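Local structure of chintase (7FBT) at residues 4-9 and 20-25; 75-80 and 126-131. The protein is a chitinase of glycoside hydrolase family 18, which most likely hydrolyses the beta-1,4 links between the N-acetylglucosamine units of chitin. All coordinates share one frame; numbering follows the deposited sequence.

Interaction 1. Residues 4-9 and 20-25; sequences LSAYVV and DKLDHI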
ATOM      1  N   LEU A   4       2.205 -13.045  -3.752  1.00 26.78           N
ATOM      2  CA  LEU A   4       1.144 -12.208  -4.304  1.00 26.12           C
ATOM      3  C   LEU A   4       0.229 -11.760  -3.169  1.00 28.26           C
ATOM      4  O   LEU A   4      -0.463 -12.584  -2.560  1.00 25.72           O
ATOM      5  CB  LEU A   4       0.361 -12.955  -5.385  1.00 28.94           C
ATOM      6  CG  LEU A   4      -0.821 -12.207  -6.002  1.00 29.40           C
ATOM      7  CD1 LEU A   4      -0.361 -10.920  -6.620  1.00 29.96           C
ATOM      8  CD2 LEU A   4      -1.492 -13.065  -7.049  1.00 34.86           C
ATOM      9  N   SER A   5       0.236 -10.460  -2.880  1.00 24.60           N
ATOM     10  CA  SER A   5      -0.638  -9.885  -1.871  1.00 21.31           C
ATOM     11  C   SER A   5      -1.683  -9.012  -2.546  1.00 21.16           C
ATOM     12  O   SER A   5      -1.411  -8.368  -3.559  1.00 20.25           O
ATOM     13  CB  SER A   5       0.148  -9.064  -0.834  1.00 18.59           C
ATOM     14  OG  SER A   5       1.197  -9.834  -0.265  1.00 16.96           O
ATOM     15  N   ALA A   6      -2.883  -9.000  -1.979  1.00 21.31           N
ATOM     16  CA  ALA A   6      -4.013  -8.294  -2.565  1.00 24.09           C
ATOM     17  C   ALA A   6      -4.661  -7.448  -1.484  1.00 24.17           C
ATOM     18  O   ALA A   6      -5.032  -7.969  -0.429  1.00 20.39           O
ATOM     19  CB  ALA A   6      -5.024  -9.279  -3.156  1.00 22.08           C
ATOM     20  N   TYR A   7      -4.789  -6.151  -1.734  1.00 21.14           N
ATOM     21  CA  TYR A   7      -5.483  -5.288  -0.805  1.00 19.73           C
ATOM     22  C   TYR A   7      -6.977  -5.445  -1.024  1.00 22.58           C
ATOM     23  O   TYR A   7      -7.437  -5.551  -2.166  1.00 22.44           O
ATOM     24  CB  TYR A   7      -5.106  -3.829  -1.035  1.00 22.65           C
ATOM     25  CG  TYR A   7      -3.915  -3.351  -0.258  1.00 21.38           C
ATOM     26  CD1 TYR A   7      -2.641  -3.639  -0.688  1.00 24.91           C
ATOM     27  CD2 TYR A   7      -4.058  -2.654   0.940  1.00 23.30           C
ATOM     28  CE1 TYR A   7      -1.545  -3.223   0.031  1.00 29.59           C
ATOM     29  CE2 TYR A   7      -2.942  -2.214   1.654  1.00 26.38           C
ATOM     30  CZ  TYR A   7      -1.680  -2.498   1.173  1.00 26.42           C
ATOM     31  OH  TYR A   7      -0.529  -2.094   1.834  1.00 22.81           O
ATOM     32  N   VAL A   8      -7.723  -5.485   0.078  1.00 17.27           N
ATOM     33  CA  VAL A   8      -9.171  -5.342   0.081  1.00 25.91           C
ATOM     34  C   VAL A   8      -9.499  -4.164   0.982  1.00 24.43           C
ATOM     35  O   VAL A   8      -8.741  -3.846   1.903  1.00 19.75           O
ATOM     36  CB  VAL A   8      -9.889  -6.625   0.550  1.00 26.77           C
ATOM     37  CG1 VAL A   8      -9.420  -7.820  -0.272  1.00 25.80           C
ATOM     38  CG2 VAL A   8      -9.649  -6.871   2.034  1.00 22.18           C
ATOM     39  N   VAL A   9     -10.616  -3.494   0.698  1.00 20.51           N
ATOM     40  CA  VAL A   9     -10.995  -2.279   1.407  1.00 25.05           C
ATOM     41  C   VAL A   9     -12.256  -2.540   2.216  1.00 27.89           C
ATOM     42  O   VAL A   9     -13.184  -3.220   1.758  1.00 28.09           O
ATOM     43  CB  VAL A   9     -11.183  -1.079   0.458  1.00 20.88           C
ATOM     44  CG1 VAL A   9      -9.849  -0.708  -0.177  1.00 25.35           C
ATOM     45  CG2 VAL A   9     -12.222  -1.393  -0.610  1.00 27.41           C
ATOM     46  N   ASP A  20      -7.393 -19.220  -3.993  1.00 50.75           N
ATOM     47  CA  ASP A  20      -6.215 -19.930  -4.483  1.00 49.07           C
ATOM     48  C   ASP A  20      -5.449 -19.157  -5.552  1.00 46.51           C
ATOM     49  O   ASP A  20      -4.424 -19.660  -6.026  1.00 54.15           O
ATOM     50  CB  ASP A  20      -6.588 -21.319  -5.012  1.00 58.45           C
ATOM     51  CG  ASP A  20      -7.482 -21.268  -6.236  1.00 65.35           C
ATOM     52  OD1 ASP A  20      -7.907 -20.164  -6.640  1.00 64.70           O
ATOM     53  OD2 ASP A  20      -7.737 -22.346  -6.814  1.00 76.65           O
ATOM     54  N   LYS A  21      -5.899 -17.965  -5.938  1.00 40.23           N
ATOM     55  CA  LYS A  21      -5.174 -17.139  -6.893  1.00 37.89           C
ATOM     56  C   LYS A  21      -4.325 -16.075  -6.209  1.00 29.87           C
ATOM     57  O   LYS A  21      -3.817 -15.171  -6.883  1.00 31.91           O
ATOM     58  CB  LYS A  21      -6.152 -16.486  -7.869  1.00 36.16           C
ATOM     59  CG  LYS A  21      -6.962 -17.503  -8.657  1.00 44.58           C
ATOM     60  CD  LYS A  21      -7.614 -16.906  -9.890  1.00 46.47           C
ATOM     61  CE  LYS A  21      -8.026 -18.018 -10.848  1.00 51.03           C
ATOM     62  NZ  LYS A  21      -6.844 -18.686 -11.464  1.00 44.40           N
ATOM     63  N   LEU A  22      -4.177 -16.156  -4.888  1.00 35.07           N
ATOM     64  CA  LEU A  22      -3.390 -15.201  -4.123  1.00 33.07           C
ATOM     65  C   LEU A  22      -2.884 -15.880  -2.860  1.00 33.00           C
ATOM     66  O   LEU A  22      -3.374 -16.937  -2.457  1.00 37.39           O
ATOM     67  CB  LEU A  22      -4.201 -13.939  -3.797  1.00 28.96           C
ATOM     68  CG  LEU A  22      -5.541 -14.107  -3.067  1.00 36.64           C
ATOM     69  CD1 LEU A  22      -5.394 -14.177  -1.545  1.00 33.05           C
ATOM     70  CD2 LEU A  22      -6.505 -12.999  -3.491  1.00 31.66           C
ATOM     71  N   ASP A  23      -1.884 -15.259  -2.241  1.00 30.25           N
ATOM     72  CA  ASP A  23      -1.263 -15.796  -1.039  1.00 21.95           C
ATOM     73  C   ASP A  23      -1.587 -15.003   0.214  1.00 30.76           C
ATOM     74  O   ASP A  23      -1.575 -15.559   1.315  1.00 26.29           O
ATOM     75  CB  ASP A  23       0.264 -15.844  -1.207  1.00 28.69           C
ATOM     76  CG  ASP A  23       0.692 -16.564  -2.474  1.00 35.02           C
ATOM     77  OD1 ASP A  23       1.409 -15.956  -3.297  1.00 32.35           O
ATOM     78  OD2 ASP A  23       0.302 -17.738  -2.651  1.00 38.97           O
ATOM     79  N   HIS A  24      -1.894 -13.721   0.064  1.00 28.45           N
ATOM     80  CA  HIS A  24      -1.891 -12.813   1.194  1.00 23.03           C
ATOM     81  C   HIS A  24      -2.934 -11.738   0.962  1.00 25.09           C
ATOM     82  O   HIS A  24      -2.996 -11.153  -0.124  1.00 26.83           O
ATOM     83  CB  HIS A  24      -0.507 -12.197   1.358  1.00 26.68           C
ATOM     84  CG  HIS A  24      -0.363 -11.338   2.565  1.00 28.26           C
ATOM     85  ND1 HIS A  24       0.542 -10.303   2.629  1.00 29.05           N
ATOM     86  CD2 HIS A  24      -0.983 -11.375   3.768  1.00 30.13           C
ATOM     87  CE1 HIS A  24       0.460  -9.725   3.812  1.00 30.17           C
ATOM     88  NE2 HIS A  24      -0.458 -10.355   4.523  1.00 29.63           N
ATOM     89  N   ILE A  25      -3.756 -11.495   1.981  1.00 27.05           N
ATOM     90  CA  ILE A  25      -4.783 -10.467   1.955  1.00 26.52           C
ATOM     91  C   ILE A  25      -4.337  -9.346   2.876  1.00 26.71           C
ATOM     92  O   ILE A  25      -3.960  -9.597   4.026  1.00 22.65           O
ATOM     93  CB  ILE A  25      -6.144 -11.019   2.409  1.00 28.71           C
ATOM     94  CG1 ILE A  25      -6.711 -11.973   1.362  1.00 33.35           C
ATOM     95  CG2 ILE A  25      -7.108  -9.881   2.684  1.00 29.62           C
ATOM     96  CD1 ILE A  25      -7.109 -11.288   0.091  1.00 34.92           C
TER

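Interaction 2. Residues 75-80 and 126-131; sequences DLLKSS and ANYLKL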
ATOM      1  N   ASP A  75       2.672  13.039  14.922  1.00 42.08           N
ATOM      2  CA  ASP A  75       2.378  13.413  16.300  1.00 42.21           C
ATOM      3  C   ASP A  75       2.452  12.204  17.223  1.00 46.90           C
ATOM      4  O   ASP A  75       3.076  12.260  18.289  1.00 53.41           O
ATOM      5  CB  ASP A  75       0.994  14.061  16.383  1.00 40.08           C
ATOM      6  CG  ASP A  75       0.932  15.391  15.666  1.00 41.30           C
ATOM      7  OD1 ASP A  75       1.980  16.060  15.554  1.00 43.57           O
ATOM      8  OD2 ASP A  75      -0.168  15.765  15.211  1.00 50.21           O
ATOM      9  N   LEU A  76       1.825  11.094  16.820  1.00 43.06           N
ATOM     10  CA  LEU A  76       1.800   9.905  17.669  1.00 39.39           C
ATOM     11  C   LEU A  76       3.197   9.363  17.923  1.00 44.05           C
ATOM     12  O   LEU A  76       3.518   8.948  19.042  1.00 49.07           O
ATOM     13  CB  LEU A  76       0.944   8.810  17.035  1.00 39.06           C
ATOM     14  CG  LEU A  76      -0.564   9.008  17.017  1.00 34.30           C
ATOM     15  CD1 LEU A  76      -1.204   8.033  16.030  1.00 31.61           C
ATOM     16  CD2 LEU A  76      -1.118   8.852  18.411  1.00 44.49           C
ATOM     17  N   LEU A  77       4.037   9.338  16.889  1.00 44.12           N
ATOM     18  CA  LEU A  77       5.315   8.651  17.006  1.00 49.82           C
ATOM     19  C   LEU A  77       6.389   9.507  17.659  1.00 54.15           C
ATOM     20  O   LEU A  77       7.327   8.957  18.246  1.00 56.77           O
ATOM     21  CB  LEU A  77       5.786   8.174  15.634  1.00 44.46           C
ATOM     22  CG  LEU A  77       4.856   7.153  14.986  1.00 35.97           C
ATOM     23  CD1 LEU A  77       5.358   6.763  13.615  1.00 43.68           C
ATOM     24  CD2 LEU A  77       4.729   5.935  15.888  1.00 41.81           C
ATOM     25  N   LYS A  78       6.293  10.837  17.576  1.00 50.76           N
ATOM     26  CA  LYS A  78       7.329  11.645  18.213  1.00 52.28           C
ATOM     27  C   LYS A  78       7.185  11.622  19.731  1.00 59.18           C
ATOM     28  O   LYS A  78       8.166  11.383  20.445  1.00 67.30           O
ATOM     29  CB  LYS A  78       7.327  13.074  17.663  1.00 50.28           C
ATOM     30  CG  LYS A  78       6.025  13.838  17.744  1.00 51.95           C
ATOM     31  CD  LYS A  78       6.117  15.058  16.839  1.00 55.56           C
ATOM     32  CE  LYS A  78       5.068  16.100  17.171  1.00 50.99           C
ATOM     33  NZ  LYS A  78       5.341  17.370  16.445  1.00 47.58           N
ATOM     34  N   SER A  79       5.970  11.819  20.243  1.00 58.76           N
ATOM     35  CA  SER A  79       5.747  11.775  21.684  1.00 55.55           C
ATOM     36  C   SER A  79       6.031  10.369  22.223  1.00 62.54           C
ATOM     37  O   SER A  79       6.295   9.426  21.476  1.00 64.41           O
ATOM     38  CB  SER A  79       4.323  12.219  22.014  1.00 58.67           C
ATOM     39  OG  SER A  79       4.016  12.010  23.384  1.00 65.84           O
ATOM     40  N   SER A  80       5.965  10.236  23.547  1.00 63.29           N
ATOM     41  CA  SER A  80       6.383   8.996  24.188  1.00 64.38           C
ATOM     42  C   SER A  80       5.208   8.070  24.482  1.00 63.20           C
ATOM     43  O   SER A  80       5.121   6.976  23.917  1.00 61.08           O
ATOM     44  CB  SER A  80       7.148   9.299  25.475  1.00 68.98           C
ATOM     45  OG  SER A  80       8.271   8.443  25.599  1.00 80.08           O
ATOM     46  N   ALA A 126      12.779   8.296  11.440  1.00 46.75           N
ATOM     47  CA  ALA A 126      13.432   7.687  12.593  1.00 43.80           C
ATOM     48  C   ALA A 126      12.413   7.163  13.595  1.00 49.16           C
ATOM     49  O   ALA A 126      12.573   6.063  14.136  1.00 46.24           O
ATOM     50  CB  ALA A 126      14.372   8.695  13.254  1.00 42.45           C
ATOM     51  N   ASN A 127      11.349   7.927  13.849  1.00 42.34           N
ATOM     52  CA  ASN A 127      10.323   7.454  14.772  1.00 42.16           C
ATOM     53  C   ASN A 127       9.475   6.351  14.147  1.00 41.09           C
ATOM     54  O   ASN A 127       8.936   5.501  14.859  1.00 37.59           O
ATOM     55  CB  ASN A 127       9.449   8.627  15.218  1.00 54.71           C
ATOM     56  CG  ASN A 127      10.268   9.786  15.763  1.00 54.84           C
ATOM     57  OD1 ASN A 127      11.379   9.594  16.258  1.00 54.62           O
ATOM     58  ND2 ASN A 127       9.719  10.993  15.679  1.00 54.86           N
ATOM     59  N   TYR A 128       9.361   6.344  12.822  1.00 38.30           N
ATOM     60  CA  TYR A 128       8.670   5.268  12.118  1.00 43.55           C
ATOM     61  C   TYR A 128       9.422   3.960  12.297  1.00 40.87           C
ATOM     62  O   TYR A 128       8.823   2.904  12.544  1.00 38.91           O
ATOM     63  CB  TYR A 128       8.557   5.654  10.641  1.00 43.87           C
ATOM     64  CG  TYR A 128       7.576   4.893   9.770  1.00 40.84           C
ATOM     65  CD1 TYR A 128       6.355   4.456  10.266  1.00 38.02           C
ATOM     66  CD2 TYR A 128       7.823   4.731   8.412  1.00 38.50           C
ATOM     67  CE1 TYR A 128       5.439   3.801   9.446  1.00 35.69           C
ATOM     68  CE2 TYR A 128       6.914   4.091   7.583  1.00 33.75           C
ATOM     69  CZ  TYR A 128       5.722   3.632   8.102  1.00 32.42           C
ATOM     70  OH  TYR A 128       4.813   2.995   7.280  1.00 26.73           O
ATOM     71  N   LEU A 129      10.749   4.018  12.207  1.00 46.79           N
ATOM     72  CA  LEU A 129      11.508   2.814  12.494  1.00 49.18           C
ATOM     73  C   LEU A 129      11.506   2.491  13.981  1.00 46.21           C
ATOM     74  O   LEU A 129      11.525   1.316  14.337  1.00 45.03           O
ATOM     75  CB  LEU A 129      12.935   2.919  11.959  1.00 56.16           C
ATOM     76  CG  LEU A 129      13.751   1.643  12.185  1.00 58.20           C
ATOM     77  CD1 LEU A 129      13.133   0.467  11.449  1.00 57.21           C
ATOM     78  CD2 LEU A 129      15.148   1.848  11.686  1.00 59.98           C
ATOM     79  N   LYS A 130      11.473   3.494  14.865  1.00 45.33           N
ATOM     80  CA  LYS A 130      11.211   3.200  16.273  1.00 47.52           C
ATOM     81  C   LYS A 130       9.930   2.395  16.424  1.00 43.61           C
ATOM     82  O   LYS A 130       9.879   1.423  17.184  1.00 44.45           O
ATOM     83  CB  LYS A 130      11.114   4.489  17.095  1.00 57.61           C
ATOM     84  CG  LYS A 130      12.407   5.264  17.235  1.00 69.94           C
ATOM     85  CD  LYS A 130      12.164   6.607  17.914  1.00 69.13           C
ATOM     86  CE  LYS A 130      13.223   6.896  18.964  1.00 70.66           C
ATOM     87  NZ  LYS A 130      12.680   7.694  20.101  1.00 59.98           N
ATOM     88  N   LEU A 131       8.886   2.787  15.692  1.00 40.77           N
ATOM     89  CA  LEU A 131       7.623   2.059  15.717  1.00 41.68           C
ATOM     90  C   LEU A 131       7.802   0.625  15.244  1.00 40.91           C
ATOM     91  O   LEU A 131       7.264  -0.304  15.851  1.00 40.88           O
ATOM     92  CB  LEU A 131       6.593   2.775  14.845  1.00 41.27           C
ATOM     93  CG  LEU A 131       5.285   2.024  14.596  1.00 40.00           C
ATOM     94  CD1 LEU A 131       4.555   1.766  15.905  1.00 41.45           C
ATOM     95  CD2 LEU A 131       4.400   2.780  13.598  1.00 34.43           C
TER

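Interaction 1. Residues 4-9 and 20-25
Strand 4-9 runs parallel to the start of strand 24-32, with Ser5 paired to His24 and Ala6 to Ile25. The two are the first neighbouring strands of the family 18 TIM barrel. Ala6 N donates to His24 O over 2.8 Å, and Leu4 O receives a bond of 3.0 Å from Asp23 N. Asp23, just ahead of the second strand, sends its short acidic side chain back to the first: OD1 accepts from Leu4 N at 3.1 Å through its anti lone pair, while OD2 forms a salt bridge with Arg369. The Leu4 side chain sets CD2 3.1 Å from Lys21 O.

Ser5 and His24 share the inner face of the wall. With CG opposite its backbone N (chi1 -175°), His24 places ND1 3.0 Å from Ser5 OG, which lies at the ring edge near its plane; either may be the donor. NE2 is bonded to Ser61, so partners at both ring nitrogens limit rotation of this buried histidine. Apolar residues suit the other face, turned to the helices. The small Ala6 leaves room for Leu22 CD2, 4.0 Å from its CB, and the side chains of Val8 and Ile25 cross at about a right angle, Val8 CG2 lying 4.0 Å from Ile25 CG2.

Interaction 2. Residues 75-80 and 126-131
Leu77, near the end of the short helix 73-78, presses against one flank of the long helix 124-139, where Asn127, Tyr128 and Leu131 receive it. The backbones come closest at Leu77 and Asn127, whose CA atoms are 5.6 Å apart, and here the two CB atoms meet at 3.7 Å. The fork of the leucine then divides its work. Its CG lies opposite the carbonyl carbon (chi1 -63°), and from there the two methyls part: CD1 reaches Tyr128 CA at 3.9 Å and approaches the tyrosine ring obliquely, while CD2 rests on Leu131 CB at 3.8 Å. The Leu77 and Leu131 side chains cross at about a right angle, and a branched aliphatic residue suits this position because its two methyls can touch two neighbours at once.

In the TIM barrel, helix 73-78 belongs to the connection between strand 59-65 and helix 81-97, and helix 124-139 follows strand 101-105. Phe83, from helix 81-97, and Trp106 also touch Leu77, so the leucine is buried in a mixed aliphatic and aromatic cluster. The first side-chain bond of Tyr128 leads away from the short helix; its hydroxyl is bonded to Thr147 and its ring packs edge-to-face with those of Trp106 and Phe154. An aromatic residue with a polar tip fits there, packing among rings while its OH finds a partner on strand 144-149.

At its outer side the contact passes from Leu77 to Asn127 and the exposed Lys78. Asn127 lays its amide alongside the short helix, with ND2 3.5 Å from Lys78 CA, a van der Waals approach and not a hydrogen bond. Lys78 touches the amide through CB, then leads its extended chain away; its side chain also touches Asp121, and NZ makes a long salt bridge of 3.7 Å with Asp75 OD1.

How the interactions relate
From the N terminus, the chain lays down strand 4-9, passes through a connection of ten residues and returns in 20-25, so interaction 1 closes a short loop between the first two barrel strands. Strand 24-32, helix 43-55 and strand 59-65 come before interaction 2 opens at 75-80. Its loop is longer: helix 81-97 and strand 101-105 intervene before 126-131 closes it. The two loops are in series, neither nesting nor crossing. The centres of interactions 1 and 2 lie about 29 Å apart, on opposite sides of the chain's centre, and no atoms touch. Interaction 1 joins strand to strand in the barrel wall, whereas interaction 2 fastens a connecting helix to a helix of the outer layer.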